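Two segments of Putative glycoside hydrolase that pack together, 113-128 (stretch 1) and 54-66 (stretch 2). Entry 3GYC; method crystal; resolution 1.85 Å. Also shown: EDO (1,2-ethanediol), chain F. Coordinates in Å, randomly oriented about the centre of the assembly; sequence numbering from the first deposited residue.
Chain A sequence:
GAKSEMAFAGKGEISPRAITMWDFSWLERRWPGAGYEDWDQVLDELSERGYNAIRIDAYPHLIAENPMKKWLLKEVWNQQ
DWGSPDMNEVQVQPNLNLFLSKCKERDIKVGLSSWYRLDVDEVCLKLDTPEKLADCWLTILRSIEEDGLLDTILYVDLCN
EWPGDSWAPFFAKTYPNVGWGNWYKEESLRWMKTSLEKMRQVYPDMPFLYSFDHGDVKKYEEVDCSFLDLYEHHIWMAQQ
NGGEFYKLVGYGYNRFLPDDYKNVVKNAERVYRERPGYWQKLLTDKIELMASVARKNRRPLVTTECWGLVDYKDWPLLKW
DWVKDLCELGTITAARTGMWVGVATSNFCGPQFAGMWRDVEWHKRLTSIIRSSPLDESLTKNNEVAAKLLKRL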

ATOM      1  N   SER A 113       4.829   2.691   5.480  1.00 11.49           N
ATOM      2  CA  SER A 113       3.479   2.634   5.995  1.00 11.18           C
ATOM      3  C   SER A 113       3.523   1.705   7.206  1.00 11.07           C
ATOM      4  O   SER A 113       4.600   1.245   7.608  1.00  9.57           O
ATOM      5  CB  SER A 113       2.543   2.060   4.901  1.00 12.12           C
ATOM      6  OG  SER A 113       1.184   2.172   5.276  1.00 15.90           O
ATOM      7  N   SER A 114       2.353   1.382   7.750  1.00  9.75           N
ATOM      8  CA  SER A 114       2.256   0.318   8.768  1.00  9.75           C
ATOM      9  C   SER A 114       0.865  -0.260   8.840  1.00  8.51           C
ATOM     10  O   SER A 114      -0.130   0.448   8.629  1.00 10.83           O
ATOM     11  CB  SER A 114       2.658   0.785  10.172  1.00 11.84           C
ATOM     12  OG  SER A 114       2.892  -0.372  10.984  1.00 12.52           O
ATOM     13  N   TRP A 115       0.832  -1.556   9.100  1.00  8.78           N
ATOM     14  CA  TRP A 115      -0.363  -2.330   9.390  1.00 11.23           C
ATOM     15  C   TRP A 115      -0.440  -2.595  10.914  1.00 12.12           C
ATOM     16  O   TRP A 115      -1.328  -3.303  11.376  1.00 14.34           O
ATOM     17  CB  TRP A 115      -0.354  -3.644   8.610  1.00 12.87           C
ATOM     18  CG  TRP A 115      -0.587  -3.507   7.157  1.00 13.36           C
ATOM     19  CD1 TRP A 115      -1.707  -3.880   6.466  1.00 13.41           C
ATOM     20  CD2 TRP A 115       0.350  -2.998   6.160  1.00 12.66           C
ATOM     21  NE1 TRP A 115      -1.498  -3.653   5.100  1.00 14.28           N
ATOM     22  CE2 TRP A 115      -0.277  -3.091   4.904  1.00 11.98           C
ATOM     23  CE3 TRP A 115       1.647  -2.469   6.225  1.00 13.26           C
ATOM     24  CZ2 TRP A 115       0.342  -2.659   3.712  1.00 12.81           C
ATOM     25  CZ3 TRP A 115       2.255  -2.061   5.067  1.00 14.05           C
ATOM     26  CH2 TRP A 115       1.589  -2.136   3.819  1.00 12.81           C
ATOM     27  N   TYR A 116       0.504  -2.028  11.680  1.00 12.43           N
ATOM     28  CA  TYR A 116       0.550  -2.150  13.141  1.00 11.76           C
ATOM     29  C   TYR A 116       0.329  -3.606  13.609  1.00 12.07           C
ATOM     30  O   TYR A 116      -0.641  -3.926  14.325  1.00 11.01           O
ATOM     31  CB  TYR A 116      -0.459  -1.166  13.736  1.00 12.56           C
ATOM     32  CG  TYR A 116      -0.065   0.235  13.406  1.00 13.00           C
ATOM     33  CD1 TYR A 116       0.886   0.903  14.193  1.00 13.24           C
ATOM     34  CD2 TYR A 116      -0.613   0.907  12.320  1.00 13.17           C
ATOM     35  CE1 TYR A 116       1.294   2.191  13.890  1.00 14.23           C
ATOM     36  CE2 TYR A 116      -0.202   2.197  11.995  1.00 11.72           C
ATOM     37  CZ  TYR A 116       0.753   2.834  12.784  1.00 13.13           C
ATOM     38  OH  TYR A 116       1.184   4.112  12.503  1.00 14.22           O
ATOM     39  N   ARG A 117       1.229  -4.470  13.155  1.00 11.29           N
ATOM     40  CA  ARG A 117       1.181  -5.893  13.422  1.00 12.32           C
ATOM     41  C   ARG A 117       1.109  -6.103  14.916  1.00 13.52           C
ATOM     42  O   ARG A 117       1.816  -5.443  15.666  1.00 12.65           O
ATOM     43  CB  ARG A 117       2.388  -6.596  12.826  1.00 11.88           C
ATOM     44  CG  ARG A 117       2.379  -6.578  11.296  1.00 10.76           C
ATOM     45  CD  ARG A 117       1.427  -7.649  10.710  1.00 11.26           C
ATOM     46  NE  ARG A 117       2.029  -8.980  10.862  1.00 10.16           N
ATOM     47  CZ  ARG A 117       1.620  -9.919  11.711  1.00 11.64           C
ATOM     48  NH1 ARG A 117       0.567  -9.734  12.512  1.00 12.84           N
ATOM     49  NH2 ARG A 117       2.271 -11.060  11.765  1.00 13.04           N
ATOM     50  N   LEU A 118       0.209  -6.972  15.330  1.00 13.28           N
ATOM     51  CA  LEU A 118       0.039  -7.265  16.757  1.00 12.85           C
ATOM     52  C   LEU A 118       1.066  -8.248  17.272  1.00 12.56           C
ATOM     53  O   LEU A 118       1.104  -9.417  16.849  1.00 13.01           O
ATOM     54  CB  LEU A 118      -1.338  -7.821  17.072  1.00 13.46           C
ATOM     55  CG  LEU A 118      -2.543  -6.910  16.875  1.00 15.76           C
ATOM     56  CD1 LEU A 118      -3.823  -7.721  17.100  1.00 16.37           C
ATOM     57  CD2 LEU A 118      -2.476  -5.671  17.803  1.00 14.70           C
ATOM     58  N   ASP A 119       1.892  -7.772  18.197  1.00 11.47           N
ATOM     59  CA  ASP A 119       2.821  -8.626  18.896  1.00 11.58           C
ATOM     60  C   ASP A 119       2.014  -9.181  20.078  1.00 11.88           C
ATOM     61  O   ASP A 119       0.929  -8.686  20.378  1.00 12.95           O
ATOM     62  CB  ASP A 119       4.032  -7.877  19.406  1.00 13.27           C
ATOM     63  CG  ASP A 119       3.669  -6.808  20.466  1.00 14.41           C
ATOM     64  OD1 ASP A 119       2.962  -5.836  20.099  1.00 16.02           O
ATOM     65  OD2 ASP A 119       4.060  -6.983  21.658  1.00 16.60           O
ATOM     66  N   VAL A 120       2.552 -10.164  20.780  1.00 10.75           N
ATOM     67  CA  VAL A 120       1.812 -10.765  21.884  1.00 12.52           C
ATOM     68  C   VAL A 120       1.452  -9.748  23.011  1.00 13.50           C
ATOM     69  O   VAL A 120       0.478  -9.927  23.714  1.00 14.22           O
ATOM     70  CB  VAL A 120       2.526 -12.017  22.408  1.00 14.11           C
ATOM     71  CG1 VAL A 120       2.528 -13.078  21.284  1.00 14.03           C
ATOM     72  CG2 VAL A 120       3.954 -11.688  22.850  1.00 14.33           C
ATOM     73  N   ASP A 121       2.212  -8.678  23.147  1.00 14.25           N
ATOM     74  CA  ASP A 121       1.898  -7.649  24.138  1.00 15.58           C
ATOM     75  C   ASP A 121       1.111  -6.474  23.553  1.00 15.17           C
ATOM     76  O   ASP A 121       0.861  -5.489  24.241  1.00 14.75           O
ATOM     77  CB  ASP A 121       3.184  -7.163  24.760  1.00 16.58           C
ATOM     78  CG  ASP A 121       3.936  -8.275  25.433  1.00 17.63           C
ATOM     79  OD1 ASP A 121       3.324  -9.040  26.196  1.00 16.82           O
ATOM     80  OD2 ASP A 121       5.155  -8.375  25.217  1.00 20.45           O
ATOM     81  N   GLU A 122       0.739  -6.579  22.291  1.00 14.93           N
ATOM     82  CA  GLU A 122      -0.076  -5.600  21.605  1.00 16.38           C
ATOM     83  C   GLU A 122       0.365  -4.169  21.910  1.00 14.00           C
ATOM     84  O   GLU A 122      -0.445  -3.339  22.325  1.00 10.05           O
ATOM     85  CB  GLU A 122      -1.552  -5.818  21.983  1.00 19.38           C
ATOM     86  CG  GLU A 122      -2.038  -7.203  21.587  1.00 22.41           C
ATOM     87  CD  GLU A 122      -3.543  -7.373  21.652  1.00 25.24           C
ATOM     88  OE1 GLU A 122      -4.228  -6.619  22.385  1.00 26.85           O
ATOM     89  OE2 GLU A 122      -4.044  -8.311  20.969  1.00 28.47           O
ATOM     90  N   VAL A 123       1.636  -3.873  21.640  1.00 14.07           N
ATOM     91  CA  VAL A 123       2.169  -2.550  21.988  1.00 15.17           C
ATOM     92  C   VAL A 123       1.539  -1.364  21.214  1.00 16.35           C
ATOM     93  O   VAL A 123       1.495  -0.231  21.727  1.00 15.85           O
ATOM     94  CB  VAL A 123       3.730  -2.495  21.978  1.00 14.63           C
ATOM     95  CG1 VAL A 123       4.300  -3.522  22.959  1.00 12.90           C
ATOM     96  CG2 VAL A 123       4.303  -2.630  20.593  1.00 13.32           C
ATOM     97  N   CYS A 124       0.953  -1.633  20.057  1.00 16.80           N
ATOM     98  CA  CYS A 124       0.354  -0.548  19.286  1.00 19.32           C
ATOM     99  C   CYS A 124      -0.854   0.093  19.945  1.00 17.81           C
ATOM    100  O   CYS A 124      -1.174   1.218  19.618  1.00 16.03           O
ATOM    101  CB  CYS A 124      -0.046  -0.997  17.881  1.00 20.29           C
ATOM    102  SG  CYS A 124      -1.345  -2.233  17.913  1.00 24.73           S
ATOM    103  N   LEU A 125      -1.518  -0.611  20.865  1.00 18.90           N
ATOM    104  CA  LEU A 125      -2.706  -0.081  21.532  1.00 19.59           C
ATOM    105  C   LEU A 125      -2.380   1.152  22.408  1.00 19.72           C
ATOM    106  O   LEU A 125      -3.267   1.920  22.753  1.00 20.50           O
ATOM    107  CB  LEU A 125      -3.405  -1.176  22.360  1.00 19.97           C
ATOM    108  CG  LEU A 125      -3.881  -2.404  21.566  1.00 20.33           C
ATOM    109  CD1 LEU A 125      -4.424  -3.475  22.487  1.00 21.00           C
ATOM    110  CD2 LEU A 125      -4.899  -2.028  20.474  1.00 20.54           C
ATOM    111  N   LYS A 126      -1.103   1.349  22.731  1.00 19.50           N
ATOM    112  CA  LYS A 126      -0.660   2.491  23.532  1.00 18.74           C
ATOM    113  C   LYS A 126      -0.697   3.814  22.757  1.00 17.90           C
ATOM    114  O   LYS A 126      -0.731   4.884  23.344  1.00 16.74           O
ATOM    115  CB  LYS A 126       0.778   2.289  23.967  1.00 19.20           C
ATOM    116  CG  LYS A 126       1.031   1.045  24.731  1.00 20.59           C
ATOM    117  CD  LYS A 126       2.419   1.090  25.265  1.00 21.99           C
ATOM    118  CE  LYS A 126       2.842  -0.236  25.798  1.00 22.74           C
ATOM    119  NZ  LYS A 126       4.145  -0.048  26.457  1.00 24.40           N
ATOM    120  N   LEU A 127      -0.690   3.730  21.437  1.00 15.69           N
ATOM    121  CA  LEU A 127      -0.663   4.909  20.577  1.00 15.93           C
ATOM    122  C   LEU A 127      -2.075   5.479  20.442  1.00 16.45           C
ATOM    123  O   LEU A 127      -2.620   5.576  19.338  1.00 17.04           O
ATOM    124  CB  LEU A 127      -0.112   4.508  19.215  1.00 16.42           C
ATOM    125  CG  LEU A 127       1.272   3.857  19.229  1.00 16.17           C
ATOM    126  CD1 LEU A 127       1.649   3.420  17.832  1.00 16.32           C
ATOM    127  CD2 LEU A 127       2.290   4.848  19.828  1.00 15.36           C
ATOM    128  N   ASP A 128      -2.646   5.903  21.565  1.00 16.10           N
ATOM    129  CA  ASP A 128      -4.046   6.309  21.591  1.00 15.94           C
ATOM    130  C   ASP A 128      -4.334   7.794  21.400  1.00 15.05           C
ATOM    131  O   ASP A 128      -5.457   8.224  21.592  1.00 13.91           O
ATOM    132  CB  ASP A 128      -4.726   5.758  22.854  1.00 16.30           C
ATOM    133  CG  ASP A 128      -4.024   6.173  24.148  1.00 17.07           C
ATOM    134  OD1 ASP A 128      -3.159   7.079  24.135  1.00 16.76           O
ATOM    135  OD2 ASP A 128      -4.350   5.570  25.195  1.00 18.32           O
TER
HETATM  136  C1  EDO F   5      -2.636  -5.975  12.391  1.00 34.13           C
HETATM  137  O1  EDO F   5      -1.640  -6.001  11.343  1.00 34.53           O
HETATM  138  C2  EDO F   5      -2.777  -7.336  13.117  1.00 33.91           C
HETATM  139  O2  EDO F   5      -1.509  -7.949  13.456  1.00 31.36           O
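Stretch 2 (54-66) IRIDAYPHLIAEN

Stretch 2 enters as a β-strand, residues 54–57, turns through Ala58 and Tyr59, and continues as a helix from Pro60, with Tyr59 at the N-cap position. It runs alongside stretch 1 in the same direction: the strand end lies by Ser113 and Ser114, and the helix lies against the segment from Tyr116 to Leu127, which includes the 3-10 turn at 123–126. The CA atoms of Ser114 and Asp57 are 4.5 Å apart, and those of Cys124 and His61 are 5.7 Å apart. The contact buries 837 Å² between the two stretches, both sides summed.

Backbone pairing is confined to the start of the contact. Ser113 and Asp57 form a parallel bridge, in which Ser113 N donates to Ile56 O (2.9 Å) and Ala58 N donates to Ser113 O (3.0 Å). Ser113 thus spans Asp57, whose CA also approaches Ser113 O at 3.3 Å in a CA-H...O contact.

Beyond the bridge, side chains take over the polar contacts. The carboxylate of Asp57 receives Ser114 OG on OD1 (2.8 Å) and the backbone Trp115 N on OD2 (2.9 Å), the latter nearly linear. Asp57 OD1 also accepts Tyr59 N at 2.7 Å, so the same side chain braces the turn into the helix. A water extends this network, donating to Asp57 OD2 (2.7 Å) and accepting from Arg117 N (3.0 Å). Further along, His61 NE2 donates to Arg117 O (2.9 Å), tying the first turn of the helix to the loop backbone. On the exposed margin, Lys126 NZ forms a salt bridge with Glu65 OE2 at 3.0 Å.

Aromatic and cationic groups also meet across the contact. Trp115 CZ2 lies over one face of the Arg55 guanidinium, 3.6 Å from Arg55 NH2, while Ser113 OG meets the guanidinium edge through a weak hydrogen bond from Arg55 NH2 (3.3 Å). The edge of the Trp115 indole faces Asp57, with Trp115 CE3 3.3 Å from Asp57 OD2. His61, the residue most covered in stretch 2, projects toward stretch 1 with chi1 in the p rotamer; Tyr116 CD1 sits over one face of its ring, 3.8 Å from His61 ND1, although the two ring planes are inclined at 49°. His61 ND1 is buried without a polar partner.

Apolar packing completes the contact. Val123 CG2 approaches Leu62 CD2 at 3.5 Å, Tyr116 CE1 lies 4.0 Å from Pro60 CG, and Leu127 CD1 reaches His61 CB at 4.0 Å. Cys124 CB packs 3.7 Å from His61 CD2.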

ATOM      1  N   ILE A  54       9.224   0.558  -3.571  1.00 12.18           N
ATOM      2  CA  ILE A  54       8.571  -0.454  -2.750  1.00 11.52           C
ATOM      3  C   ILE A  54       7.887   0.257  -1.587  1.00 12.20           C
ATOM      4  O   ILE A  54       8.412   1.221  -1.060  1.00 12.79           O
ATOM      5  CB  ILE A  54       9.609  -1.448  -2.169  1.00 11.14           C
ATOM      6  CG1 ILE A  54      10.510  -2.018  -3.274  1.00 11.82           C
ATOM      7  CG2 ILE A  54       8.952  -2.559  -1.431  1.00  9.95           C
ATOM      8  CD1 ILE A  54      11.765  -2.849  -2.747  1.00 11.60           C
ATOM      9  N   ARG A  55       6.702  -0.197  -1.235  1.00 11.47           N
ATOM     10  CA  ARG A  55       5.978   0.280  -0.062  1.00 12.14           C
ATOM     11  C   ARG A  55       6.106  -0.809   1.016  1.00 10.48           C
ATOM     12  O   ARG A  55       5.756  -1.962   0.780  1.00 10.50           O
ATOM     13  CB  ARG A  55       4.521   0.517  -0.426  1.00 10.94           C
ATOM     14  CG  ARG A  55       3.648   0.824   0.739  1.00 11.87           C
ATOM     15  CD  ARG A  55       2.258   0.807   0.378  1.00 14.28           C
ATOM     16  NE  ARG A  55       1.399   1.031   1.517  1.00 16.88           N
ATOM     17  CZ  ARG A  55       0.231   0.428   1.712  1.00 18.52           C
ATOM     18  NH1 ARG A  55      -0.206  -0.511   0.859  1.00 19.17           N
ATOM     19  NH2 ARG A  55      -0.468   0.694   2.804  1.00 19.69           N
ATOM     20  N   ILE A  56       6.660  -0.482   2.189  1.00 11.69           N
ATOM     21  CA  ILE A  56       6.828  -1.494   3.187  1.00 10.34           C
ATOM     22  C   ILE A  56       6.286  -1.031   4.536  1.00 10.53           C
ATOM     23  O   ILE A  56       6.111   0.162   4.805  1.00  9.45           O
ATOM     24  CB  ILE A  56       8.294  -1.921   3.393  1.00 10.32           C
ATOM     25  CG1 ILE A  56       9.188  -0.754   3.876  1.00 11.19           C
ATOM     26  CG2 ILE A  56       8.890  -2.542   2.181  1.00 12.47           C
ATOM     27  CD1 ILE A  56      10.601  -1.173   4.248  1.00 11.34           C
ATOM     28  N   ASP A  57       6.058  -2.015   5.366  1.00 10.07           N
ATOM     29  CA  ASP A  57       5.716  -1.745   6.761  1.00 10.00           C
ATOM     30  C   ASP A  57       7.029  -1.475   7.512  1.00 10.17           C
ATOM     31  O   ASP A  57       7.974  -2.297   7.456  1.00 12.26           O
ATOM     32  CB  ASP A  57       4.983  -2.931   7.364  1.00 12.17           C
ATOM     33  CG  ASP A  57       4.341  -2.581   8.712  1.00 11.18           C
ATOM     34  OD1 ASP A  57       4.849  -1.688   9.425  1.00 11.69           O
ATOM     35  OD2 ASP A  57       3.269  -3.138   9.001  1.00 10.07           O
ATOM     36  N   ALA A  58       7.086  -0.335   8.212  1.00  8.85           N
ATOM     37  CA  ALA A  58       8.274   0.098   8.982  1.00 10.05           C
ATOM     38  C   ALA A  58       8.213  -0.393  10.456  1.00 11.36           C
ATOM     39  O   ALA A  58       9.191  -0.204  11.195  1.00 12.15           O
ATOM     40  CB  ALA A  58       8.370   1.617   8.974  1.00  9.13           C
ATOM     41  N   TYR A  59       7.065  -0.972  10.865  1.00 10.84           N
ATOM     42  CA  TYR A  59       6.855  -1.444  12.265  1.00 11.35           C
ATOM     43  C   TYR A  59       7.315  -0.367  13.266  1.00 11.66           C
ATOM     44  O   TYR A  59       8.101  -0.656  14.196  1.00 12.73           O
ATOM     45  CB  TYR A  59       7.645  -2.712  12.524  1.00 10.70           C
ATOM     46  CG  TYR A  59       7.322  -3.940  11.693  1.00 11.09           C
ATOM     47  CD1 TYR A  59       7.865  -4.125  10.437  1.00 10.53           C
ATOM     48  CD2 TYR A  59       6.534  -4.974  12.221  1.00 11.57           C
ATOM     49  CE1 TYR A  59       7.602  -5.289   9.699  1.00 10.87           C
ATOM     50  CE2 TYR A  59       6.254  -6.126  11.489  1.00 11.61           C
ATOM     51  CZ  TYR A  59       6.804  -6.292  10.238  1.00 12.34           C
ATOM     52  OH  TYR A  59       6.551  -7.444   9.513  1.00 12.30           O
ATOM     53  N   PRO A  60       6.827   0.874  13.103  1.00 11.42           N
ATOM     54  CA  PRO A  60       7.277   2.015  13.952  1.00 11.34           C
ATOM     55  C   PRO A  60       6.999   1.805  15.428  1.00 11.23           C
ATOM     56  O   PRO A  60       7.791   2.185  16.288  1.00 12.11           O
ATOM     57  CB  PRO A  60       6.428   3.183  13.451  1.00 12.59           C
ATOM     58  CG  PRO A  60       5.193   2.549  12.877  1.00 11.93           C
ATOM     59  CD  PRO A  60       5.540   1.125  12.451  1.00 11.64           C
ATOM     60  N   HIS A  61       5.850   1.222  15.716  1.00 12.02           N
ATOM     61  CA  HIS A  61       5.461   0.883  17.079  1.00 11.45           C
ATOM     62  C   HIS A  61       6.460  -0.043  17.793  1.00 11.10           C
ATOM     63  O   HIS A  61       6.750   0.143  18.991  1.00 12.77           O
ATOM     64  CB  HIS A  61       4.021   0.326  17.100  1.00 11.81           C
ATOM     65  CG  HIS A  61       3.824  -0.943  16.339  1.00 10.32           C
ATOM     66  ND1 HIS A  61       4.080  -1.058  14.983  1.00 10.39           N
ATOM     67  CD2 HIS A  61       3.303  -2.131  16.725  1.00 10.02           C
ATOM     68  CE1 HIS A  61       3.773  -2.281  14.596  1.00  8.90           C
ATOM     69  NE2 HIS A  61       3.292  -2.949  15.625  1.00 10.17           N
ATOM     70  N   LEU A  62       6.999  -1.013  17.079  1.00 10.73           N
ATOM     71  CA  LEU A  62       7.978  -1.932  17.616  1.00 10.13           C
ATOM     72  C   LEU A  62       9.334  -1.243  17.745  1.00 11.49           C
ATOM     73  O   LEU A  62      10.013  -1.373  18.780  1.00 11.56           O
ATOM     74  CB  LEU A  62       8.070  -3.198  16.760  1.00  9.05           C
ATOM     75  CG  LEU A  62       6.774  -4.017  16.611  1.00  8.52           C
ATOM     76  CD1 LEU A  62       7.055  -5.337  15.898  1.00  6.82           C
ATOM     77  CD2 LEU A  62       6.074  -4.237  17.983  1.00  8.00           C
ATOM     78  N   ILE A  63       9.736  -0.482  16.717  1.00 12.85           N
ATOM     79  CA  ILE A  63      11.016   0.208  16.778  1.00 13.23           C
ATOM     80  C   ILE A  63      11.030   1.229  17.925  1.00 15.26           C
ATOM     81  O   ILE A  63      12.054   1.362  18.589  1.00 15.57           O
ATOM     82  CB  ILE A  63      11.386   0.910  15.449  1.00 14.51           C
ATOM     83  CG1 ILE A  63      11.749  -0.141  14.394  1.00 13.47           C
ATOM     84  CG2 ILE A  63      12.535   1.917  15.695  1.00 14.28           C
ATOM     85  CD1 ILE A  63      12.104   0.395  13.021  1.00 12.58           C
ATOM     86  N   ALA A  64       9.895   1.886  18.196  1.00 15.12           N
ATOM     87  CA  ALA A  64       9.827   2.899  19.236  1.00 16.15           C
ATOM     88  C   ALA A  64       9.840   2.281  20.625  1.00 18.11           C
ATOM     89  O   ALA A  64      10.274   2.929  21.588  1.00 17.91           O
ATOM     90  CB  ALA A  64       8.608   3.825  19.043  1.00 14.65           C
ATOM     91  N   GLU A  65       9.382   1.043  20.748  1.00 18.99           N
ATOM     92  CA  GLU A  65       9.387   0.362  22.045  1.00 19.81           C
ATOM     93  C   GLU A  65      10.745  -0.245  22.320  1.00 18.73           C
ATOM     94  O   GLU A  65      11.330   0.024  23.342  1.00 17.77           O
ATOM     95  CB  GLU A  65       8.341  -0.746  22.104  1.00 21.57           C
ATOM     96  CG  GLU A  65       6.921  -0.256  22.185  1.00 23.80           C
ATOM     97  CD  GLU A  65       6.375  -0.152  23.599  1.00 26.55           C
ATOM     98  OE1 GLU A  65       6.995  -0.680  24.553  1.00 28.67           O
ATOM     99  OE2 GLU A  65       5.281   0.441  23.753  1.00 28.24           O
ATOM    100  N   ASN A  66      11.214  -1.115  21.429  1.00 17.77           N
ATOM    101  CA  ASN A  66      12.526  -1.754  21.572  1.00 17.05           C
ATOM    102  C   ASN A  66      13.044  -2.198  20.198  1.00 17.60           C
ATOM    103  O   ASN A  66      12.704  -3.282  19.728  1.00 15.79           O
ATOM    104  CB  ASN A  66      12.453  -2.926  22.552  1.00 17.64           C
ATOM    105  CG  ASN A  66      13.819  -3.459  22.912  1.00 17.51           C
ATOM    106  OD1 ASN A  66      14.816  -3.210  22.206  1.00 18.84           O
ATOM    107  ND2 ASN A  66      13.884  -4.195  23.999  1.00 15.83           N
TER
HETATM  108  O   HOH W   1       3.633  -3.561  11.642  1.00 13.03           O